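Local atomic coordinates of SH3 domain-containing protein (PDB entry 4NQI), a protein that remodels membranes through its I-BAR domain, the part described here, in osmoregulation, phagocytosis and cytokinesis, and probably binds phosphatidylinositol lipids. Residues V98-N101 with E102-P106; D61-T64 with R65-I68. All blocks are in the same frame, centred on the assembly; numbering follows the deposited sequence.

Interaction 1: residues V98-N101 with E102-P106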
ATOM      1  N   VAL B  98      -6.642  10.564  -4.409  1.00 48.28           N
ATOM      2  CA  VAL B  98      -7.537  10.092  -5.467  1.00 44.78           C
ATOM      3  C   VAL B  98      -8.789   9.444  -4.877  1.00 44.02           C
ATOM      4  O   VAL B  98      -9.904   9.720  -5.321  1.00 49.75           O
ATOM      5  CB  VAL B  98      -6.822   9.098  -6.411  1.00 41.87           C
ATOM      6  CG1 VAL B  98      -7.826   8.364  -7.291  1.00 42.49           C
ATOM      7  CG2 VAL B  98      -5.792   9.823  -7.271  1.00 34.58           C
ATOM      8  N   LEU B  99      -8.598   8.589  -3.876  1.00 39.74           N
ATOM      9  CA  LEU B  99      -9.711   7.956  -3.174  1.00 39.43           C
ATOM     10  C   LEU B  99     -10.634   9.009  -2.563  1.00 43.76           C
ATOM     11  O   LEU B  99     -11.855   8.841  -2.546  1.00 47.01           O
ATOM     12  CB  LEU B  99      -9.189   7.019  -2.082  1.00 47.28           C
ATOM     13  CG  LEU B  99     -10.248   6.270  -1.264  1.00 49.34           C
ATOM     14  CD1 LEU B  99     -11.052   5.337  -2.152  1.00 44.09           C
ATOM     15  CD2 LEU B  99      -9.620   5.501  -0.107  1.00 43.84           C
ATOM     16  N   LEU B 100     -10.044  10.098  -2.076  1.00 44.46           N
ATOM     17  CA  LEU B 100     -10.812  11.186  -1.476  1.00 46.09           C
ATOM     18  C   LEU B 100     -11.516  12.039  -2.531  1.00 48.09           C
ATOM     19  O   LEU B 100     -12.701  12.349  -2.394  1.00 47.56           O
ATOM     20  CB  LEU B 100      -9.904  12.076  -0.619  1.00 41.16           C
ATOM     21  CG  LEU B 100     -10.585  13.275   0.049  1.00 41.98           C
ATOM     22  CD1 LEU B 100     -11.569  12.808   1.107  1.00 40.87           C
ATOM     23  CD2 LEU B 100      -9.572  14.246   0.650  1.00 42.11           C
ATOM     24  N   ASN B 101     -10.782  12.416  -3.575  1.00 51.26           N
ATOM     25  CA  ASN B 101     -11.293  13.333  -4.593  1.00 49.42           C
ATOM     26  C   ASN B 101     -12.163  12.666  -5.659  1.00 52.83           C
ATOM     27  O   ASN B 101     -13.093  13.282  -6.177  1.00 51.54           O
ATOM     28  CB  ASN B 101     -10.136  14.074  -5.272  1.00 45.00           C
ATOM     29  CG  ASN B 101      -9.352  14.948  -4.310  1.00 53.85           C
ATOM     30  OD1 ASN B 101      -9.913  15.525  -3.376  1.00 55.22           O
ATOM     31  ND2 ASN B 101      -8.046  15.053  -4.537  1.00 54.54           N
ATOM     32  N   GLU B 102     -11.852  11.414  -5.987  1.00 50.03           N
ATOM     33  CA  GLU B 102     -12.515  10.716  -7.089  1.00 50.87           C
ATOM     34  C   GLU B 102     -13.612   9.751  -6.636  1.00 52.13           C
ATOM     35  O   GLU B 102     -14.469   9.371  -7.437  1.00 55.40           O
ATOM     36  CB  GLU B 102     -11.493   9.968  -7.951  1.00 58.49           C
ATOM     37  CG  GLU B 102     -10.329  10.821  -8.447  1.00 70.27           C
ATOM     38  CD  GLU B 102     -10.690  11.660  -9.657  1.00 80.62           C
ATOM     39  OE1 GLU B 102     -11.849  11.575 -10.118  1.00 84.81           O
ATOM     40  OE2 GLU B 102      -9.813  12.400 -10.149  1.00 83.20           O
ATOM     41  N   PHE B 103     -13.587   9.348  -5.366  1.00 55.37           N
ATOM     42  CA  PHE B 103     -14.632   8.470  -4.832  1.00 52.90           C
ATOM     43  C   PHE B 103     -15.440   9.076  -3.682  1.00 53.40           C
ATOM     44  O   PHE B 103     -16.644   9.296  -3.813  1.00 58.25           O
ATOM     45  CB  PHE B 103     -14.062   7.120  -4.386  1.00 45.41           C
ATOM     46  CG  PHE B 103     -15.062   6.255  -3.670  1.00 46.35           C
ATOM     47  CD1 PHE B 103     -16.177   5.768  -4.338  1.00 46.59           C
ATOM     48  CD2 PHE B 103     -14.897   5.936  -2.331  1.00 46.31           C
ATOM     49  CE1 PHE B 103     -17.107   4.976  -3.683  1.00 50.43           C
ATOM     50  CE2 PHE B 103     -15.821   5.142  -1.672  1.00 51.76           C
ATOM     51  CZ  PHE B 103     -16.929   4.664  -2.351  1.00 55.44           C
ATOM     52  N   ILE B 104     -14.769   9.324  -2.558  1.00 56.84           N
ATOM     53  CA  ILE B 104     -15.425   9.748  -1.317  1.00 59.19           C
ATOM     54  C   ILE B 104     -16.345  10.963  -1.477  1.00 60.04           C
ATOM     55  O   ILE B 104     -17.545  10.874  -1.211  1.00 58.48           O
ATOM     56  CB  ILE B 104     -14.391  10.005  -0.197  1.00 56.43           C
ATOM     57  CG1 ILE B 104     -13.775   8.681   0.261  1.00 52.22           C
ATOM     58  CG2 ILE B 104     -15.033  10.726   0.980  1.00 54.67           C
ATOM     59  CD1 ILE B 104     -12.512   8.845   1.077  1.00 45.67           C
ATOM     60  N   THR B 105     -15.784  12.087  -1.913  1.00 56.61           N
ATOM     61  CA  THR B 105     -16.572  13.306  -2.112  1.00 54.37           C
ATOM     62  C   THR B 105     -17.631  13.196  -3.230  1.00 53.65           C
ATOM     63  O   THR B 105     -18.779  13.596  -3.027  1.00 56.74           O
ATOM     64  CB  THR B 105     -15.673  14.556  -2.316  1.00 60.07           C
ATOM     65  OG1 THR B 105     -14.650  14.587  -1.311  1.00 60.54           O
ATOM     66  CG2 THR B 105     -16.496  15.830  -2.236  1.00 53.54           C
ATOM     67  N   PRO B 106     -17.261  12.658  -4.412  1.00 50.50           N
ATOM     68  CA  PRO B 106     -18.288  12.554  -5.459  1.00 55.22           C
ATOM     69  C   PRO B 106     -19.412  11.556  -5.158  1.00 58.30           C
ATOM     70  O   PRO B 106     -20.535  11.784  -5.608  1.00 59.42           O
ATOM     71  CB  PRO B 106     -17.496  12.087  -6.684  1.00 56.13           C
ATOM     72  CG  PRO B 106     -16.097  12.500  -6.412  1.00 53.54           C
ATOM     73  CD  PRO B 106     -15.922  12.338  -4.939  1.00 50.89           C
TER

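Interaction 2: residues D61-T64 with R65-I68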
ATOM      1  N   ASP B  61      14.139   9.879   5.608  1.00 52.69           N
ATOM      2  CA  ASP B  61      15.075  10.885   6.106  1.00 59.23           C
ATOM      3  C   ASP B  61      16.154  10.287   7.008  1.00 54.85           C
ATOM      4  O   ASP B  61      17.310  10.711   6.960  1.00 56.96           O
ATOM      5  CB  ASP B  61      14.331  12.004   6.840  1.00 71.07           C
ATOM      6  CG  ASP B  61      15.256  13.124   7.292  1.00 83.22           C
ATOM      7  OD1 ASP B  61      15.601  13.986   6.456  1.00 88.89           O
ATOM      8  OD2 ASP B  61      15.634  13.148   8.483  1.00 86.14           O
ATOM      9  N   THR B  62      15.776   9.308   7.829  1.00 48.80           N
ATOM     10  CA  THR B  62      16.735   8.637   8.705  1.00 47.25           C
ATOM     11  C   THR B  62      17.772   7.871   7.889  1.00 44.34           C
ATOM     12  O   THR B  62      18.931   7.761   8.290  1.00 42.84           O
ATOM     13  CB  THR B  62      16.049   7.678   9.709  1.00 46.89           C
ATOM     14  OG1 THR B  62      15.487   6.559   9.012  1.00 50.99           O
ATOM     15  CG2 THR B  62      14.955   8.398  10.476  1.00 40.83           C
ATOM     16  N   LEU B  63      17.349   7.344   6.743  1.00 46.42           N
ATOM     17  CA  LEU B  63      18.252   6.630   5.846  1.00 45.02           C
ATOM     18  C   LEU B  63      19.215   7.598   5.161  1.00 45.04           C
ATOM     19  O   LEU B  63      20.393   7.286   4.977  1.00 44.21           O
ATOM     20  CB  LEU B  63      17.460   5.836   4.805  1.00 43.83           C
ATOM     21  CG  LEU B  63      16.662   4.646   5.345  1.00 41.96           C
ATOM     22  CD1 LEU B  63      15.731   4.079   4.286  1.00 44.58           C
ATOM     23  CD2 LEU B  63      17.601   3.561   5.841  1.00 39.05           C
ATOM     24  N   THR B  64      18.706   8.771   4.787  1.00 43.79           N
ATOM     25  CA  THR B  64      19.530   9.823   4.198  1.00 48.45           C
ATOM     26  C   THR B  64      20.608  10.273   5.182  1.00 44.84           C
ATOM     27  O   THR B  64      21.749  10.522   4.792  1.00 48.43           O
ATOM     28  CB  THR B  64      18.677  11.041   3.775  1.00 49.92           C
ATOM     29  OG1 THR B  64      17.756  10.651   2.751  1.00 54.22           O
ATOM     30  CG2 THR B  64      19.555  12.158   3.243  1.00 50.79           C
ATOM     31  N   ARG B  65      20.242  10.361   6.459  1.00 45.52           N
ATOM     32  CA  ARG B  65      21.164  10.819   7.495  1.00 48.64           C
ATOM     33  C   ARG B  65      22.322   9.848   7.743  1.00 51.95           C
ATOM     34  O   ARG B  65      23.320  10.220   8.360  1.00 47.77           O
ATOM     35  CB  ARG B  65      20.412  11.110   8.800  1.00 48.35           C
ATOM     36  CG  ARG B  65      19.481  12.319   8.727  1.00 57.12           C
ATOM     37  CD  ARG B  65      18.899  12.658  10.093  1.00 64.39           C
ATOM     38  NE  ARG B  65      19.950  12.929  11.067  1.00 76.65           N
ATOM     39  CZ  ARG B  65      20.504  14.122  11.256  1.00 80.32           C
ATOM     40  NH1 ARG B  65      20.101  15.163  10.538  1.00 83.40           N
ATOM     41  NH2 ARG B  65      21.459  14.275  12.162  1.00 77.45           N
ATOM     42  N   LEU B  66      22.191   8.613   7.264  1.00 55.16           N
ATOM     43  CA  LEU B  66      23.286   7.647   7.333  1.00 54.98           C
ATOM     44  C   LEU B  66      24.473   8.148   6.513  1.00 53.62           C
ATOM     45  O   LEU B  66      25.631   7.882   6.844  1.00 52.23           O
ATOM     46  CB  LEU B  66      22.845   6.278   6.804  1.00 50.70           C
ATOM     47  CG  LEU B  66      21.761   5.492   7.543  1.00 46.16           C
ATOM     48  CD1 LEU B  66      21.481   4.166   6.844  1.00 50.06           C
ATOM     49  CD2 LEU B  66      22.161   5.244   8.984  1.00 43.16           C
ATOM     50  N   THR B  67      24.167   8.884   5.447  1.00 53.70           N
ATOM     51  CA  THR B  67      25.175   9.367   4.504  1.00 55.91           C
ATOM     52  C   THR B  67      25.952  10.572   5.024  1.00 60.23           C
ATOM     53  O   THR B  67      26.824  11.096   4.327  1.00 63.68           O
ATOM     54  CB  THR B  67      24.540   9.747   3.156  1.00 55.05           C
ATOM     55  OG1 THR B  67      23.704  10.899   3.330  1.00 58.80           O
ATOM     56  CG2 THR B  67      23.711   8.594   2.616  1.00 54.44           C
ATOM     57  N   ILE B  68      25.628  11.020   6.233  1.00 61.83           N
ATOM     58  CA  ILE B  68      26.371  12.109   6.858  1.00 61.23           C
ATOM     59  C   ILE B  68      27.798  11.653   7.158  1.00 64.25           C
ATOM     60  O   ILE B  68      28.759  12.375   6.887  1.00 68.54           O
ATOM     61  CB  ILE B  68      25.688  12.593   8.159  1.00 57.43           C
ATOM     62  CG1 ILE B  68      24.326  13.221   7.846  1.00 55.05           C
ATOM     63  CG2 ILE B  68      26.571  13.594   8.894  1.00 56.34           C
ATOM     64  CD1 ILE B  68      23.436  13.415   9.063  1.00 49.47           C
TER

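Interaction 1: residues V98-N101 with E102-P106
Leu100 and Thr105 meet through a single acceptor, the carbonyl O of Leu100, which is gripped twice. The amide N of Thr105 lies 3.1 Å from it in a nearly straight bond (173° at the hydrogen), and the hydroxyl OG1 of the same residue adds a second bond to Leu100 O at 3.2 Å, arriving from above the carbonyl plane. With OG1 swung to the side of its own backbone N (chi1 -48°), the hydroxyl reaches back over the preceding turn. Two residues earlier the pairing is still alpha-helical: Val98 O takes the N-H of Glu102 at 2.7 Å. For Ile104 and Thr105 the acceptor lies five residues back. Ile104 N meets Leu99 O almost head-on at 3.0 Å, leaving Phe103 N only a weak bond to that same oxygen. Pro106 brings no N-H, and its CG rests against Asn101 O at 3.1 Å.

Leu99 CD1 lies obliquely beside the Phe103 ring, 3.9 Å from CD2, while Leu100 CD1 meets Ile104 CG2. Phe191 and Phe195 of helix 152-224 meet the Phe103 ring, and Ile39 of helix 15-64 touches Ile104. Bonds from i+5 back to i inside an alpha helix are the mark of a pi-bulge; here it directly precedes the kink at Pro106 in helix 72-140 of the antiparallel I-BAR helical bundle.

Interaction 2: residues D61-T64 with R65-I68
Leu66 lays its side chain alongside that of Leu63, both pointing the same way, and its CD1 comes 4.1 Å from Leu63 CD2. Its CB and CG also rest against Leu63 O, which accepts the amide N of Leu66 at 3.2 Å; that N-H approaches from well above the carbonyl plane, with a C=O...N angle of only 109°. Phe78 of helix 72-140 touches the same leucine, as does Phe35 of the second subunit, and Leu63 packs on Phe191 of that subunit. An alanine in place of Leu66 would probably leave a gap beside Leu63 CD2 and take away the packing on Phe78 and on Phe35 of the second subunit.

Bonds between residues three apart, as in 3-10 turns, carry the chain from helix 15-64 of the I-BAR domain into the loop before helix 72-140, while the second subunit packs alongside. An alpha-helical bond joins Arg65 N to Asp61 O at 3.0 Å. Beyond it, Thr64 O receives the amide N of Thr67 at 3.0 Å. A chi1 of 68° turns the Thr67 hydroxyl back to the same oxygen, but the modelled distance is too short for the details of that bond to be trusted.

Asp61 and Arg65 approach through carbon: OD2 of Asp61 lies 3.7 Å from Arg65 CD, but 5.0 Å from Arg65 NE, so the opposite charges are near without a salt bridge. Bent at chi3 (58°), the arginine chain turns one face of its guanidinium to Ile68, whose CD1 stands 3.7 Å from that plane, over its centre.

Overall arrangement
Interactions 1 and 2 illustrate a bend and a helix-to-loop passage in one long helical bundle. Interaction 2 comes first in the chain, where helix 15-64 leads into the loop; interaction 1 follows within helix 72-140, so the loop and the first part of that helix separate them. Their centres are 35 Å apart and their nearest atoms about 23 Å, with no touch. The centre of interaction 1 lies about 8 Å from the centre of the chain, whereas that of interaction 2 lies about 38 Å from it and its residues also meet the second subunit. Both belong to the same I-BAR domain: residues 98-106 pack partly buried against the other helices of their own chain, and residues 61-68 border the dimer interface.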